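Local coordinates for glucosamine-6-phosphate deaminase (Bacillus subtilis, PDB 2BKX), which belongs to a family of alpha/beta enzymes with a Rossmann-like core and holds fructose -6-phosphate in its pocket, at residues I133-H138 / R162-R167; R115-V120 / I184-S189; R49-E54 / H91-P96. All coordinates share one frame; numbering follows the deposited sequence.

Contact 1 of 3, residues I133-H138 / R162-R167; sequences IGRNGH and RQANAR. With F6R (fructose -6-phosphate), chain C.
His138 NE2 lies 2.7 Å from O5 of fructose -6-phosphate in a nearly straight hydrogen bond (168°), with the oxygen near the plane of the imidazole. From the other segment, 162-167, Arg167 bonds the phosphate of the same ligand, which thus bridges the two. The histidine follows a type I beta turn, Gly134 to Gly137, in the loop after strand 128-131 of the Rossmann-like alpha/beta fold. Gly134 CA lies 3.4 Å above one imidazole face, offset toward the rim; Asn136 OD1 accepts from His138 N at 3.0 Å, an Asx turn that holds the backbone of the histidine. At the ring's other nitrogen, His138 ND1 shares Glu143 OE1, a second-shell partner, with Asn136 ND2.

Direct contact between the segments is slight. Arg135 is modelled in two conformers, so its contact is less certain; in one of them the methyl CB of Ala164 lies over the centre of the guanidinium, 3.6 Å from Arg135 CZ.

Arg167 has CG between the backbone N and the carbonyl carbon (chi1 66°), and its chain runs extended to NE, bringing NH2 to 2.8 Å from O3P, at the guanidinium edge. A second bond limits rotation of the group: Arg167 NH1 turns back to Ala164 O at 2.9 Å, the oxygen tilted 25° out of the guanidinium plane.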
loop_
_atom_site.group_PDB
_atom_site.type_symbol
_atom_site.label_atom_id
_atom_site.label_comp_id
_atom_site.label_asym_id
_atom_site.label_seq_id
_atom_site.Cartn_x
_atom_site.Cartn_y
_atom_site.Cartn_z
ATOM N N ILE A 133 -4.148 2.183 -5.648
ATOM C CA ILE A 133 -3.805 2.475 -7.040
ATOM C C ILE A 133 -3.830 3.968 -7.253
ATOM O O ILE A 133 -4.740 4.650 -6.801
ATOM C CB ILE A 133 -4.745 1.744 -8.039
ATOM C CG1 ILE A 133 -4.169 1.726 -9.436
ATOM C CG2 ILE A 133 -6.157 2.294 -8.021
ATOM C CD1 ILE A 133 -4.851 0.761 -10.401
ATOM N N GLY A 134 -2.829 4.470 -7.940
ATOM C CA GLY A 134 -2.841 5.865 -8.299
ATOM C C GLY A 134 -3.849 6.130 -9.390
ATOM O O GLY A 134 -4.263 5.223 -10.133
ATOM N N ARG A 135 -4.145 7.408 -9.577
ATOM C CA ARG A 135 -5.019 7.804 -10.649
ATOM C C ARG A 135 -4.439 7.376 -11.989
ATOM O O ARG A 135 -5.190 7.125 -12.942
ATOM C CB ARG A 135 -5.259 9.332 -10.633
ATOM C CG ARG A 135 -5.972 9.838 -9.417
ATOM C CD ARG A 135 -5.986 11.377 -9.400
ATOM N NE ARG A 135 -6.624 11.852 -8.177
ATOM C CZ ARG A 135 -6.792 13.121 -7.814
ATOM N NH1 ARG A 135 -7.389 13.384 -6.660
ATOM N NH2 ARG A 135 -6.390 14.125 -8.588
ATOM N N ASN A 136 -3.106 7.304 -12.065
ATOM C CA ASN A 136 -2.364 6.904 -13.234
ATOM C C ASN A 136 -1.928 5.432 -13.247
ATOM O O ASN A 136 -1.083 5.032 -14.042
ATOM C CB ASN A 136 -1.101 7.776 -13.397
ATOM C CG ASN A 136 -0.132 7.629 -12.245
ATOM O OD1 ASN A 136 -0.372 6.853 -11.315
ATOM N ND2 ASN A 136 0.973 8.359 -12.302
ATOM N N GLY A 137 -2.474 4.632 -12.337
ATOM C CA GLY A 137 -2.115 3.234 -12.267
ATOM C C GLY A 137 -0.886 2.887 -11.457
ATOM O O GLY A 137 -0.524 1.719 -11.380
ATOM N N HIS A 138 -0.280 3.868 -10.775
ATOM C CA HIS A 138 0.863 3.513 -9.952
ATOM C C HIS A 138 0.474 2.556 -8.848
ATOM O O HIS A 138 -0.646 2.560 -8.365
ATOM C CB HIS A 138 1.660 4.724 -9.439
ATOM C CG HIS A 138 1.032 5.562 -8.368
ATOM N ND1 HIS A 138 1.101 6.929 -8.421
ATOM C CD2 HIS A 138 0.407 5.269 -7.211
ATOM C CE1 HIS A 138 0.531 7.445 -7.343
ATOM N NE2 HIS A 138 0.112 6.454 -6.585
ATOM N N ARG A 162 1.565 14.301 -7.006
ATOM C CA ARG A 162 1.650 15.476 -6.110
ATOM C C ARG A 162 0.303 16.214 -6.059
ATOM O O ARG A 162 -0.139 16.632 -4.986
ATOM C CB ARG A 162 2.796 16.390 -6.573
ATOM C CG ARG A 162 4.130 15.687 -6.429
ATOM C CD ARG A 162 5.301 16.552 -6.783
ATOM N NE ARG A 162 5.499 17.595 -5.780
ATOM C CZ ARG A 162 5.534 18.902 -5.994
ATOM N NH1 ARG A 162 5.363 19.420 -7.202
ATOM N NH2 ARG A 162 5.714 19.708 -4.962
ATOM N N GLN A 163 -0.342 16.355 -7.221
ATOM C CA GLN A 163 -1.662 16.994 -7.309
ATOM C C GLN A 163 -2.673 16.220 -6.452
ATOM O O GLN A 163 -3.437 16.807 -5.679
ATOM C CB GLN A 163 -2.078 17.054 -8.797
ATOM C CG GLN A 163 -3.384 17.700 -9.164
ATOM C CD GLN A 163 -3.708 17.543 -10.663
ATOM O OE1 GLN A 163 -4.189 18.498 -11.304
ATOM N NE2 GLN A 163 -3.430 16.363 -11.242
ATOM N N ALA A 164 -2.677 14.886 -6.564
ATOM C CA ALA A 164 -3.619 14.068 -5.824
ATOM C C ALA A 164 -3.417 14.146 -4.307
ATOM O O ALA A 164 -4.360 14.114 -3.534
ATOM C CB ALA A 164 -3.534 12.644 -6.268
ATOM N N ASN A 165 -2.167 14.184 -3.885
ATOM C CA ASN A 165 -1.847 14.088 -2.479
ATOM C C ASN A 165 -1.791 15.458 -1.811
ATOM O O ASN A 165 -1.692 15.520 -0.606
ATOM C CB ASN A 165 -0.528 13.321 -2.274
ATOM C CG ASN A 165 -0.651 11.842 -2.581
ATOM O OD1 ASN A 165 -1.698 11.408 -3.076
ATOM N ND2 ASN A 165 0.409 11.083 -2.327
ATOM N N ALA A 166 -1.914 16.536 -2.595
ATOM C CA ALA A 166 -1.868 17.892 -2.045
ATOM C C ALA A 166 -2.911 18.127 -0.954
ATOM O O ALA A 166 -2.690 18.936 -0.030
ATOM C CB ALA A 166 -1.992 18.951 -3.164
ATOM N N ARG A 167 -4.047 17.443 -1.050
ATOM C CA ARG A 167 -5.129 17.542 -0.066
ATOM C C ARG A 167 -4.687 17.285 1.350
ATOM O O ARG A 167 -5.315 17.730 2.285
ATOM C CB ARG A 167 -6.284 16.586 -0.437
ATOM C CG ARG A 167 -5.944 15.102 -0.364
ATOM C CD ARG A 167 -6.910 14.181 -1.247
ATOM N NE ARG A 167 -6.957 12.727 -0.870
ATOM C CZ ARG A 167 -6.471 11.660 -1.559
ATOM N NH1 ARG A 167 -5.896 11.793 -2.774
ATOM N NH2 ARG A 167 -6.615 10.395 -1.067
HETATM C C1 F6R C . 0.164 3.695 -0.571
HETATM C C2 F6R C . 0.768 3.891 -1.947
HETATM C C3 F6R C . 0.107 4.640 -3.112
HETATM C C4 F6R C . -1.406 4.871 -2.923
HETATM C C5 F6R C . -2.064 5.585 -4.092
HETATM C C6 F6R C . -3.545 5.838 -3.834
HETATM O O1 F6R C . 1.155 3.324 0.407
HETATM O O2 F6R C . 1.842 3.366 -2.143
HETATM O O3 F6R C . 0.237 3.852 -4.282
HETATM O O4 F6R C . -2.029 3.604 -2.736
HETATM O O5 F6R C . -1.402 6.803 -4.410
HETATM O O6 F6R C . -3.666 6.767 -2.747
HETATM P P F6R C . -5.103 7.027 -2.105
HETATM O O1P F6R C . -5.485 5.764 -1.382
HETATM O O2P F6R C . -6.033 7.290 -3.259
HETATM O O3P F6R C . -4.953 8.184 -1.172
#

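Contact 2 of 3, residues R115-V120 / I184-S189; sequences RYEQLV and IQTILS
Glu117, on helix 109-122, and Thr186, on the short helix 184-188, reach toward each other from opposite directions and meet in a single short hydrogen bond. The glutamate can be followed outward. From CB the chain first leaves anti to the backbone nitrogen (chi1 -175°), then turns about the CB-CG bond (chi2 73°), which swings the carboxylate across to the threonine. CD is 3.5 Å from Thr186 OG1. OE1 is the main point of contact: Thr186 OG1 donates to its syn lone pair over 2.7 Å, and Thr152 OG1 is a further hydrogen-bond partner of the same oxygen. OE2 lies 3.6 Å from Thr186 CG2, while its salt bridge is to Arg151. Beside this polar pair, Val120 CG1 approaches Thr186 CG2 at 4.3 Å, a loose aliphatic touch one helical turn on from Glu117.

The example illustrates how two helices of an alpha/beta fold can be tied by a polar bond inside a buried interface. Each carboxylate oxygen has its own partners, and Thr186 OG1, donor to Glu117, accepts weakly from Gly183 N. Hydroxyl donation together with the arginine would probably keep the glutamate ionised and limit the turning of its carboxylate.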
loop_
_atom_site.group_PDB
_atom_site.type_symbol
_atom_site.label_atom_id
_atom_site.label_comp_id
_atom_site.label_asym_id
_atom_site.label_seq_id
_atom_site.Cartn_x
_atom_site.Cartn_y
_atom_site.Cartn_z
ATOM N N ARG A 115 19.143 -1.452 1.803
ATOM C CA ARG A 115 18.952 -2.135 3.101
ATOM C C ARG A 115 17.510 -2.547 3.300
ATOM O O ARG A 115 17.237 -3.604 3.854
ATOM C CB ARG A 115 19.354 -1.245 4.268
ATOM C CG ARG A 115 20.861 -0.937 4.366
ATOM C CD ARG A 115 21.222 -0.201 5.681
ATOM N NE ARG A 115 20.555 1.107 5.817
ATOM C CZ ARG A 115 21.078 2.300 5.483
ATOM N NH1 ARG A 115 22.322 2.392 5.005
ATOM N NH2 ARG A 115 20.357 3.422 5.624
ATOM N N TYR A 116 16.576 -1.741 2.812
ATOM C CA TYR A 116 15.161 -2.054 3.001
ATOM C C TYR A 116 14.798 -3.285 2.204
ATOM O O TYR A 116 14.078 -4.162 2.690
ATOM C CB TYR A 116 14.287 -0.869 2.599
ATOM C CG TYR A 116 12.834 -0.978 3.101
ATOM C CD1 TYR A 116 12.530 -0.769 4.415
ATOM C CD2 TYR A 116 11.787 -1.302 2.237
ATOM C CE1 TYR A 116 11.226 -0.808 4.860
ATOM C CE2 TYR A 116 10.478 -1.389 2.659
ATOM C CZ TYR A 116 10.200 -1.132 3.992
ATOM O OH TYR A 116 8.915 -1.169 4.511
ATOM N N GLU A 117 15.271 -3.346 0.958
ATOM C CA GLU A 117 14.992 -4.510 0.125
ATOM C C GLU A 117 15.576 -5.761 0.773
ATOM O O GLU A 117 14.967 -6.824 0.785
ATOM C CB GLU A 117 15.546 -4.318 -1.276
ATOM C CG GLU A 117 15.200 -5.433 -2.261
ATOM C CD GLU A 117 13.758 -5.443 -2.716
ATOM O OE1 GLU A 117 13.151 -4.357 -2.909
ATOM O OE2 GLU A 117 13.208 -6.540 -2.939
ATOM N N GLN A 118 16.802 -5.637 1.288
ATOM C CA GLN A 118 17.452 -6.753 1.971
ATOM C C GLN A 118 16.659 -7.214 3.197
ATOM O O GLN A 118 16.538 -8.403 3.453
ATOM C CB GLN A 118 18.912 -6.393 2.292
ATOM C CG GLN A 118 19.796 -6.437 1.067
ATOM C CD GLN A 118 21.048 -5.621 1.137
ATOM O OE1 GLN A 118 21.795 -5.508 0.128
ATOM N NE2 GLN A 118 21.329 -5.056 2.285
ATOM N N LEU A 119 16.076 -6.248 3.912
ATOM C CA LEU A 119 15.250 -6.583 5.061
ATOM C C LEU A 119 14.030 -7.336 4.640
ATOM O O LEU A 119 13.693 -8.336 5.232
ATOM C CB LEU A 119 14.890 -5.311 5.788
ATOM C CG LEU A 119 13.899 -5.423 6.943
ATOM C CD1 LEU A 119 14.398 -6.359 8.030
ATOM C CD2 LEU A 119 13.686 -4.019 7.452
ATOM N N VAL A 120 13.323 -6.846 3.628
ATOM C CA VAL A 120 12.124 -7.552 3.162
ATOM C C VAL A 120 12.475 -8.988 2.778
ATOM O O VAL A 120 11.743 -9.904 3.120
ATOM C CB VAL A 120 11.455 -6.793 1.974
ATOM C CG1 VAL A 120 10.234 -7.562 1.423
ATOM C CG2 VAL A 120 11.033 -5.414 2.431
ATOM N N ILE A 184 8.244 -2.847 -8.096
ATOM C CA ILE A 184 7.235 -3.742 -8.604
ATOM C C ILE A 184 7.593 -5.205 -8.325
ATOM O O ILE A 184 6.724 -6.000 -7.951
ATOM C CB ILE A 184 6.935 -3.482 -10.083
ATOM C CG1 ILE A 184 6.385 -2.062 -10.266
ATOM C CG2 ILE A 184 5.991 -4.530 -10.659
ATOM C CD1 ILE A 184 6.128 -1.623 -11.659
ATOM N N GLN A 185 8.867 -5.576 -8.495
ATOM C CA GLN A 185 9.232 -6.941 -8.186
ATOM C C GLN A 185 9.112 -7.217 -6.685
ATOM O O GLN A 185 8.722 -8.307 -6.256
ATOM C CB GLN A 185 10.637 -7.275 -8.687
ATOM C CG GLN A 185 11.066 -8.675 -8.372
ATOM C CD GLN A 185 10.242 -9.713 -9.047
ATOM O OE1 GLN A 185 10.302 -9.845 -10.248
ATOM N NE2 GLN A 185 9.491 -10.489 -8.268
ATOM N N THR A 186 9.428 -6.222 -5.863
ATOM C CA THR A 186 9.260 -6.362 -4.415
ATOM C C THR A 186 7.793 -6.697 -4.067
ATOM O O THR A 186 7.481 -7.565 -3.233
ATOM C CB THR A 186 9.655 -5.057 -3.671
ATOM O OG1 THR A 186 10.806 -4.459 -4.284
ATOM C CG2 THR A 186 9.927 -5.348 -2.221
ATOM N N ILE A 187 6.883 -5.985 -4.725
ATOM C CA ILE A 187 5.437 -6.215 -4.535
ATOM C C ILE A 187 4.997 -7.602 -5.060
ATOM O O ILE A 187 4.289 -8.365 -4.380
ATOM C CB ILE A 187 4.652 -5.082 -5.205
ATOM C CG1 ILE A 187 4.899 -3.758 -4.460
ATOM C CG2 ILE A 187 3.138 -5.426 -5.368
ATOM C CD1 ILE A 187 4.450 -2.525 -5.233
ATOM N N LEU A 188 5.472 -7.953 -6.256
ATOM C CA LEU A 188 5.093 -9.211 -6.896
ATOM C C LEU A 188 5.599 -10.427 -6.140
ATOM O O LEU A 188 5.060 -11.516 -6.304
ATOM C CB LEU A 188 5.596 -9.273 -8.322
ATOM C CG LEU A 188 4.870 -8.395 -9.315
ATOM C CD1 LEU A 188 5.579 -8.425 -10.649
ATOM C CD2 LEU A 188 3.389 -8.786 -9.482
ATOM N N SER A 189 6.640 -10.271 -5.318
ATOM C CA SER A 189 7.128 -11.375 -4.496
ATOM C C SER A 189 6.216 -11.751 -3.339
ATOM O O SER A 189 6.430 -12.777 -2.706
ATOM C CB SER A 189 8.523 -11.040 -4.011
ATOM O OG SER A 189 9.410 -11.015 -5.123
#

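Contact 3 of 3, residues R49-E54 / H91-P96; sequences RLHQTE and HIDSKP
Backbones approach most closely at His51 and Ile92, whose CA atoms are 7.2 Å apart where the last turn of helix 41-53 faces the irregular loop 91-96. This is a surface contact of the alpha/beta fold, joining the C-terminal end of one helix to the connection between helix 80-89 and strand 99-100.

Nearly all of it is carried by one imidazole. His51 sends CG anti to its backbone nitrogen (chi1 -173°), and the ring reaches the loop's backbone. CD2 comes to 3.3 Å from the carbonyl oxygen of His91. Ile92 makes an off-centre CH-pi contact, its CA 4.3 Å from the centroid of the His51 ring and 30° off the normal. At the other end of the ring, CE1 stands 3.3 Å from OD1 of Asp93, with ring and carboxylate planes 47° apart.

Partners for His51 ND1 and for both Asp93 oxygens come from the chain that follows the helix. His51 ND1 bonds Leu56 O, which limits the rotation of the ring, and the ring of Phe58 meets it as a further neighbour. Asp93 OD1 accepts from Phe58 N, and OD2 pairs with Ser57 OG and Gln59 NE2. A single ring can thus bridge a helix and a loop without a direct hydrogen bond between them. One polar group pays for the burial: Asp93 N, 3.8 Å from His51 NE2, has no partner in the model.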
loop_
_atom_site.group_PDB
_atom_site.type_symbol
_atom_site.label_atom_id
_atom_site.label_comp_id
_atom_site.label_asym_id
_atom_site.label_seq_id
_atom_site.Cartn_x
_atom_site.Cartn_y
_atom_site.Cartn_z
ATOM N N ARG A 49 -11.211 -2.454 15.195
ATOM C CA ARG A 49 -12.450 -2.929 15.772
ATOM C C ARG A 49 -12.387 -4.408 16.070
ATOM O O ARG A 49 -12.856 -4.824 17.131
ATOM C CB ARG A 49 -13.563 -2.632 14.795
ATOM C CG ARG A 49 -14.175 -1.295 15.017
ATOM C CD ARG A 49 -15.301 -1.387 16.068
ATOM N NE ARG A 49 -16.053 -0.148 16.084
ATOM C CZ ARG A 49 -15.768 0.909 16.836
ATOM N NH1 ARG A 49 -14.740 0.891 17.687
ATOM N NH2 ARG A 49 -16.520 1.995 16.737
ATOM N N LEU A 50 -11.873 -5.207 15.134
ATOM C CA LEU A 50 -11.791 -6.663 15.325
ATOM C C LEU A 50 -10.890 -7.016 16.511
ATOM O O LEU A 50 -11.078 -8.030 17.201
ATOM C CB LEU A 50 -11.304 -7.357 14.056
ATOM C CG LEU A 50 -12.203 -7.280 12.837
ATOM C CD1 LEU A 50 -11.546 -8.008 11.695
ATOM C CD2 LEU A 50 -13.601 -7.784 13.130
ATOM N N HIS A 51 -9.917 -6.157 16.764
ATOM C CA HIS A 51 -9.062 -6.285 17.953
ATOM C C HIS A 51 -9.935 -6.336 19.214
ATOM O O HIS A 51 -9.653 -7.123 20.153
ATOM C CB HIS A 51 -8.075 -5.076 17.952
ATOM C CG HIS A 51 -6.998 -5.116 18.995
ATOM N ND1 HIS A 51 -6.216 -6.224 19.244
ATOM C CD2 HIS A 51 -6.535 -4.136 19.810
ATOM C CE1 HIS A 51 -5.332 -5.921 20.180
ATOM N NE2 HIS A 51 -5.512 -4.669 20.543
ATOM N N GLN A 52 -11.002 -5.535 19.235
ATOM C CA GLN A 52 -11.999 -5.545 20.307
ATOM C C GLN A 52 -13.061 -6.633 20.175
ATOM O O GLN A 52 -13.258 -7.449 21.092
ATOM C CB GLN A 52 -12.753 -4.194 20.367
ATOM C CG GLN A 52 -11.901 -2.933 20.373
ATOM C CD GLN A 52 -12.523 -1.690 19.622
ATOM O OE1 GLN A 52 -11.778 -0.831 19.148
ATOM N NE2 GLN A 52 -13.875 -1.611 19.525
ATOM N N THR A 53 -13.789 -6.639 19.068
ATOM C CA THR A 53 -14.968 -7.468 18.947
ATOM C C THR A 53 -14.609 -8.954 18.834
ATOM O O THR A 53 -15.451 -9.791 19.172
ATOM C CB THR A 53 -15.818 -7.072 17.769
ATOM O OG1 THR A 53 -15.018 -7.149 16.611
ATOM C CG2 THR A 53 -16.360 -5.646 17.915
ATOM N N GLU A 54 -13.391 -9.273 18.362
ATOM C CA GLU A 54 -12.963 -10.661 18.171
ATOM C C GLU A 54 -11.694 -11.001 18.895
ATOM O O GLU A 54 -11.140 -12.110 18.735
ATOM C CB GLU A 54 -12.813 -11.002 16.663
ATOM C CG GLU A 54 -14.078 -10.841 15.917
ATOM C CD GLU A 54 -13.997 -11.243 14.480
ATOM O OE1 GLU A 54 -12.874 -11.535 13.964
ATOM O OE2 GLU A 54 -15.049 -11.202 13.838
ATOM N N HIS A 91 -2.861 1.478 18.256
ATOM C CA HIS A 91 -4.135 0.920 18.645
ATOM C C HIS A 91 -4.116 -0.595 18.759
ATOM O O HIS A 91 -5.145 -1.179 19.103
ATOM C CB HIS A 91 -5.206 1.331 17.604
ATOM C CG HIS A 91 -5.443 2.794 17.525
ATOM N ND1 HIS A 91 -5.881 3.537 18.597
ATOM C CD2 HIS A 91 -5.331 3.660 16.484
ATOM C CE1 HIS A 91 -5.993 4.804 18.233
ATOM N NE2 HIS A 91 -5.669 4.906 16.954
ATOM N N ILE A 92 -2.986 -1.238 18.505
ATOM C CA ILE A 92 -2.891 -2.688 18.488
ATOM C C ILE A 92 -1.797 -3.199 19.430
ATOM O O ILE A 92 -0.972 -2.426 19.912
ATOM C CB ILE A 92 -2.642 -3.226 17.038
ATOM C CG1 ILE A 92 -1.316 -2.723 16.472
ATOM C CG2 ILE A 92 -3.802 -2.821 16.126
ATOM C CD1 ILE A 92 -0.977 -3.312 15.112
ATOM N N ASP A 93 -1.773 -4.510 19.666
ATOM C CA ASP A 93 -0.853 -5.128 20.628
ATOM C C ASP A 93 0.318 -5.775 19.930
ATOM O O ASP A 93 0.797 -6.845 20.322
ATOM C CB ASP A 93 -1.606 -6.177 21.496
ATOM C CG ASP A 93 -2.149 -7.377 20.678
ATOM O OD1 ASP A 93 -2.395 -7.227 19.465
ATOM O OD2 ASP A 93 -2.336 -8.481 21.253
ATOM N N SER A 94 0.836 -5.110 18.904
ATOM C CA SER A 94 2.020 -5.592 18.196
ATOM C C SER A 94 3.302 -5.340 18.980
ATOM O O SER A 94 3.284 -4.629 19.976
ATOM C CB SER A 94 2.071 -4.899 16.836
ATOM O OG SER A 94 2.199 -3.518 17.020
ATOM N N LYS A 95 4.415 -5.884 18.503
ATOM C CA LYS A 95 5.745 -5.467 18.965
ATOM C C LYS A 95 6.206 -4.322 18.075
ATOM O O LYS A 95 6.471 -4.517 16.881
ATOM C CB LYS A 95 6.758 -6.606 18.874
ATOM C CG LYS A 95 6.453 -7.802 19.761
ATOM C CD LYS A 95 7.598 -8.811 19.667
ATOM C CE LYS A 95 7.266 -10.074 20.441
ATOM N NZ LYS A 95 6.203 -10.873 19.778
ATOM N N PRO A 96 6.307 -3.101 18.625
ATOM C CA PRO A 96 6.648 -1.953 17.775
ATOM C C PRO A 96 7.899 -2.084 16.923
ATOM O O PRO A 96 7.969 -1.482 15.861
ATOM C CB PRO A 96 6.756 -0.795 18.776
ATOM C CG PRO A 96 5.846 -1.173 19.888
ATOM C CD PRO A 96 5.964 -2.669 20.001
#

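In the fold
The three contacts differ in their relation to bound fructose -6-phosphate. Contact 1 touches it directly, supplying Ile133, His138 and Arg167 to the pocket. Contact 2 stands off from the ligand: the side chain of Thr186 is about 12 Å away. The centres of contacts 1 and 2 are about 22 Å apart, though their nearest atoms are separated by about 7 Å. Along the chain, contact 1 is nested inside the long loop that contact 2 closes, whereas contact 3 closes before either opens. Contact 3 sits across the chain's centre from contact 1, their centres about 30 Å apart, and its centre is about 26 Å from that of contact 2. No two of them touch.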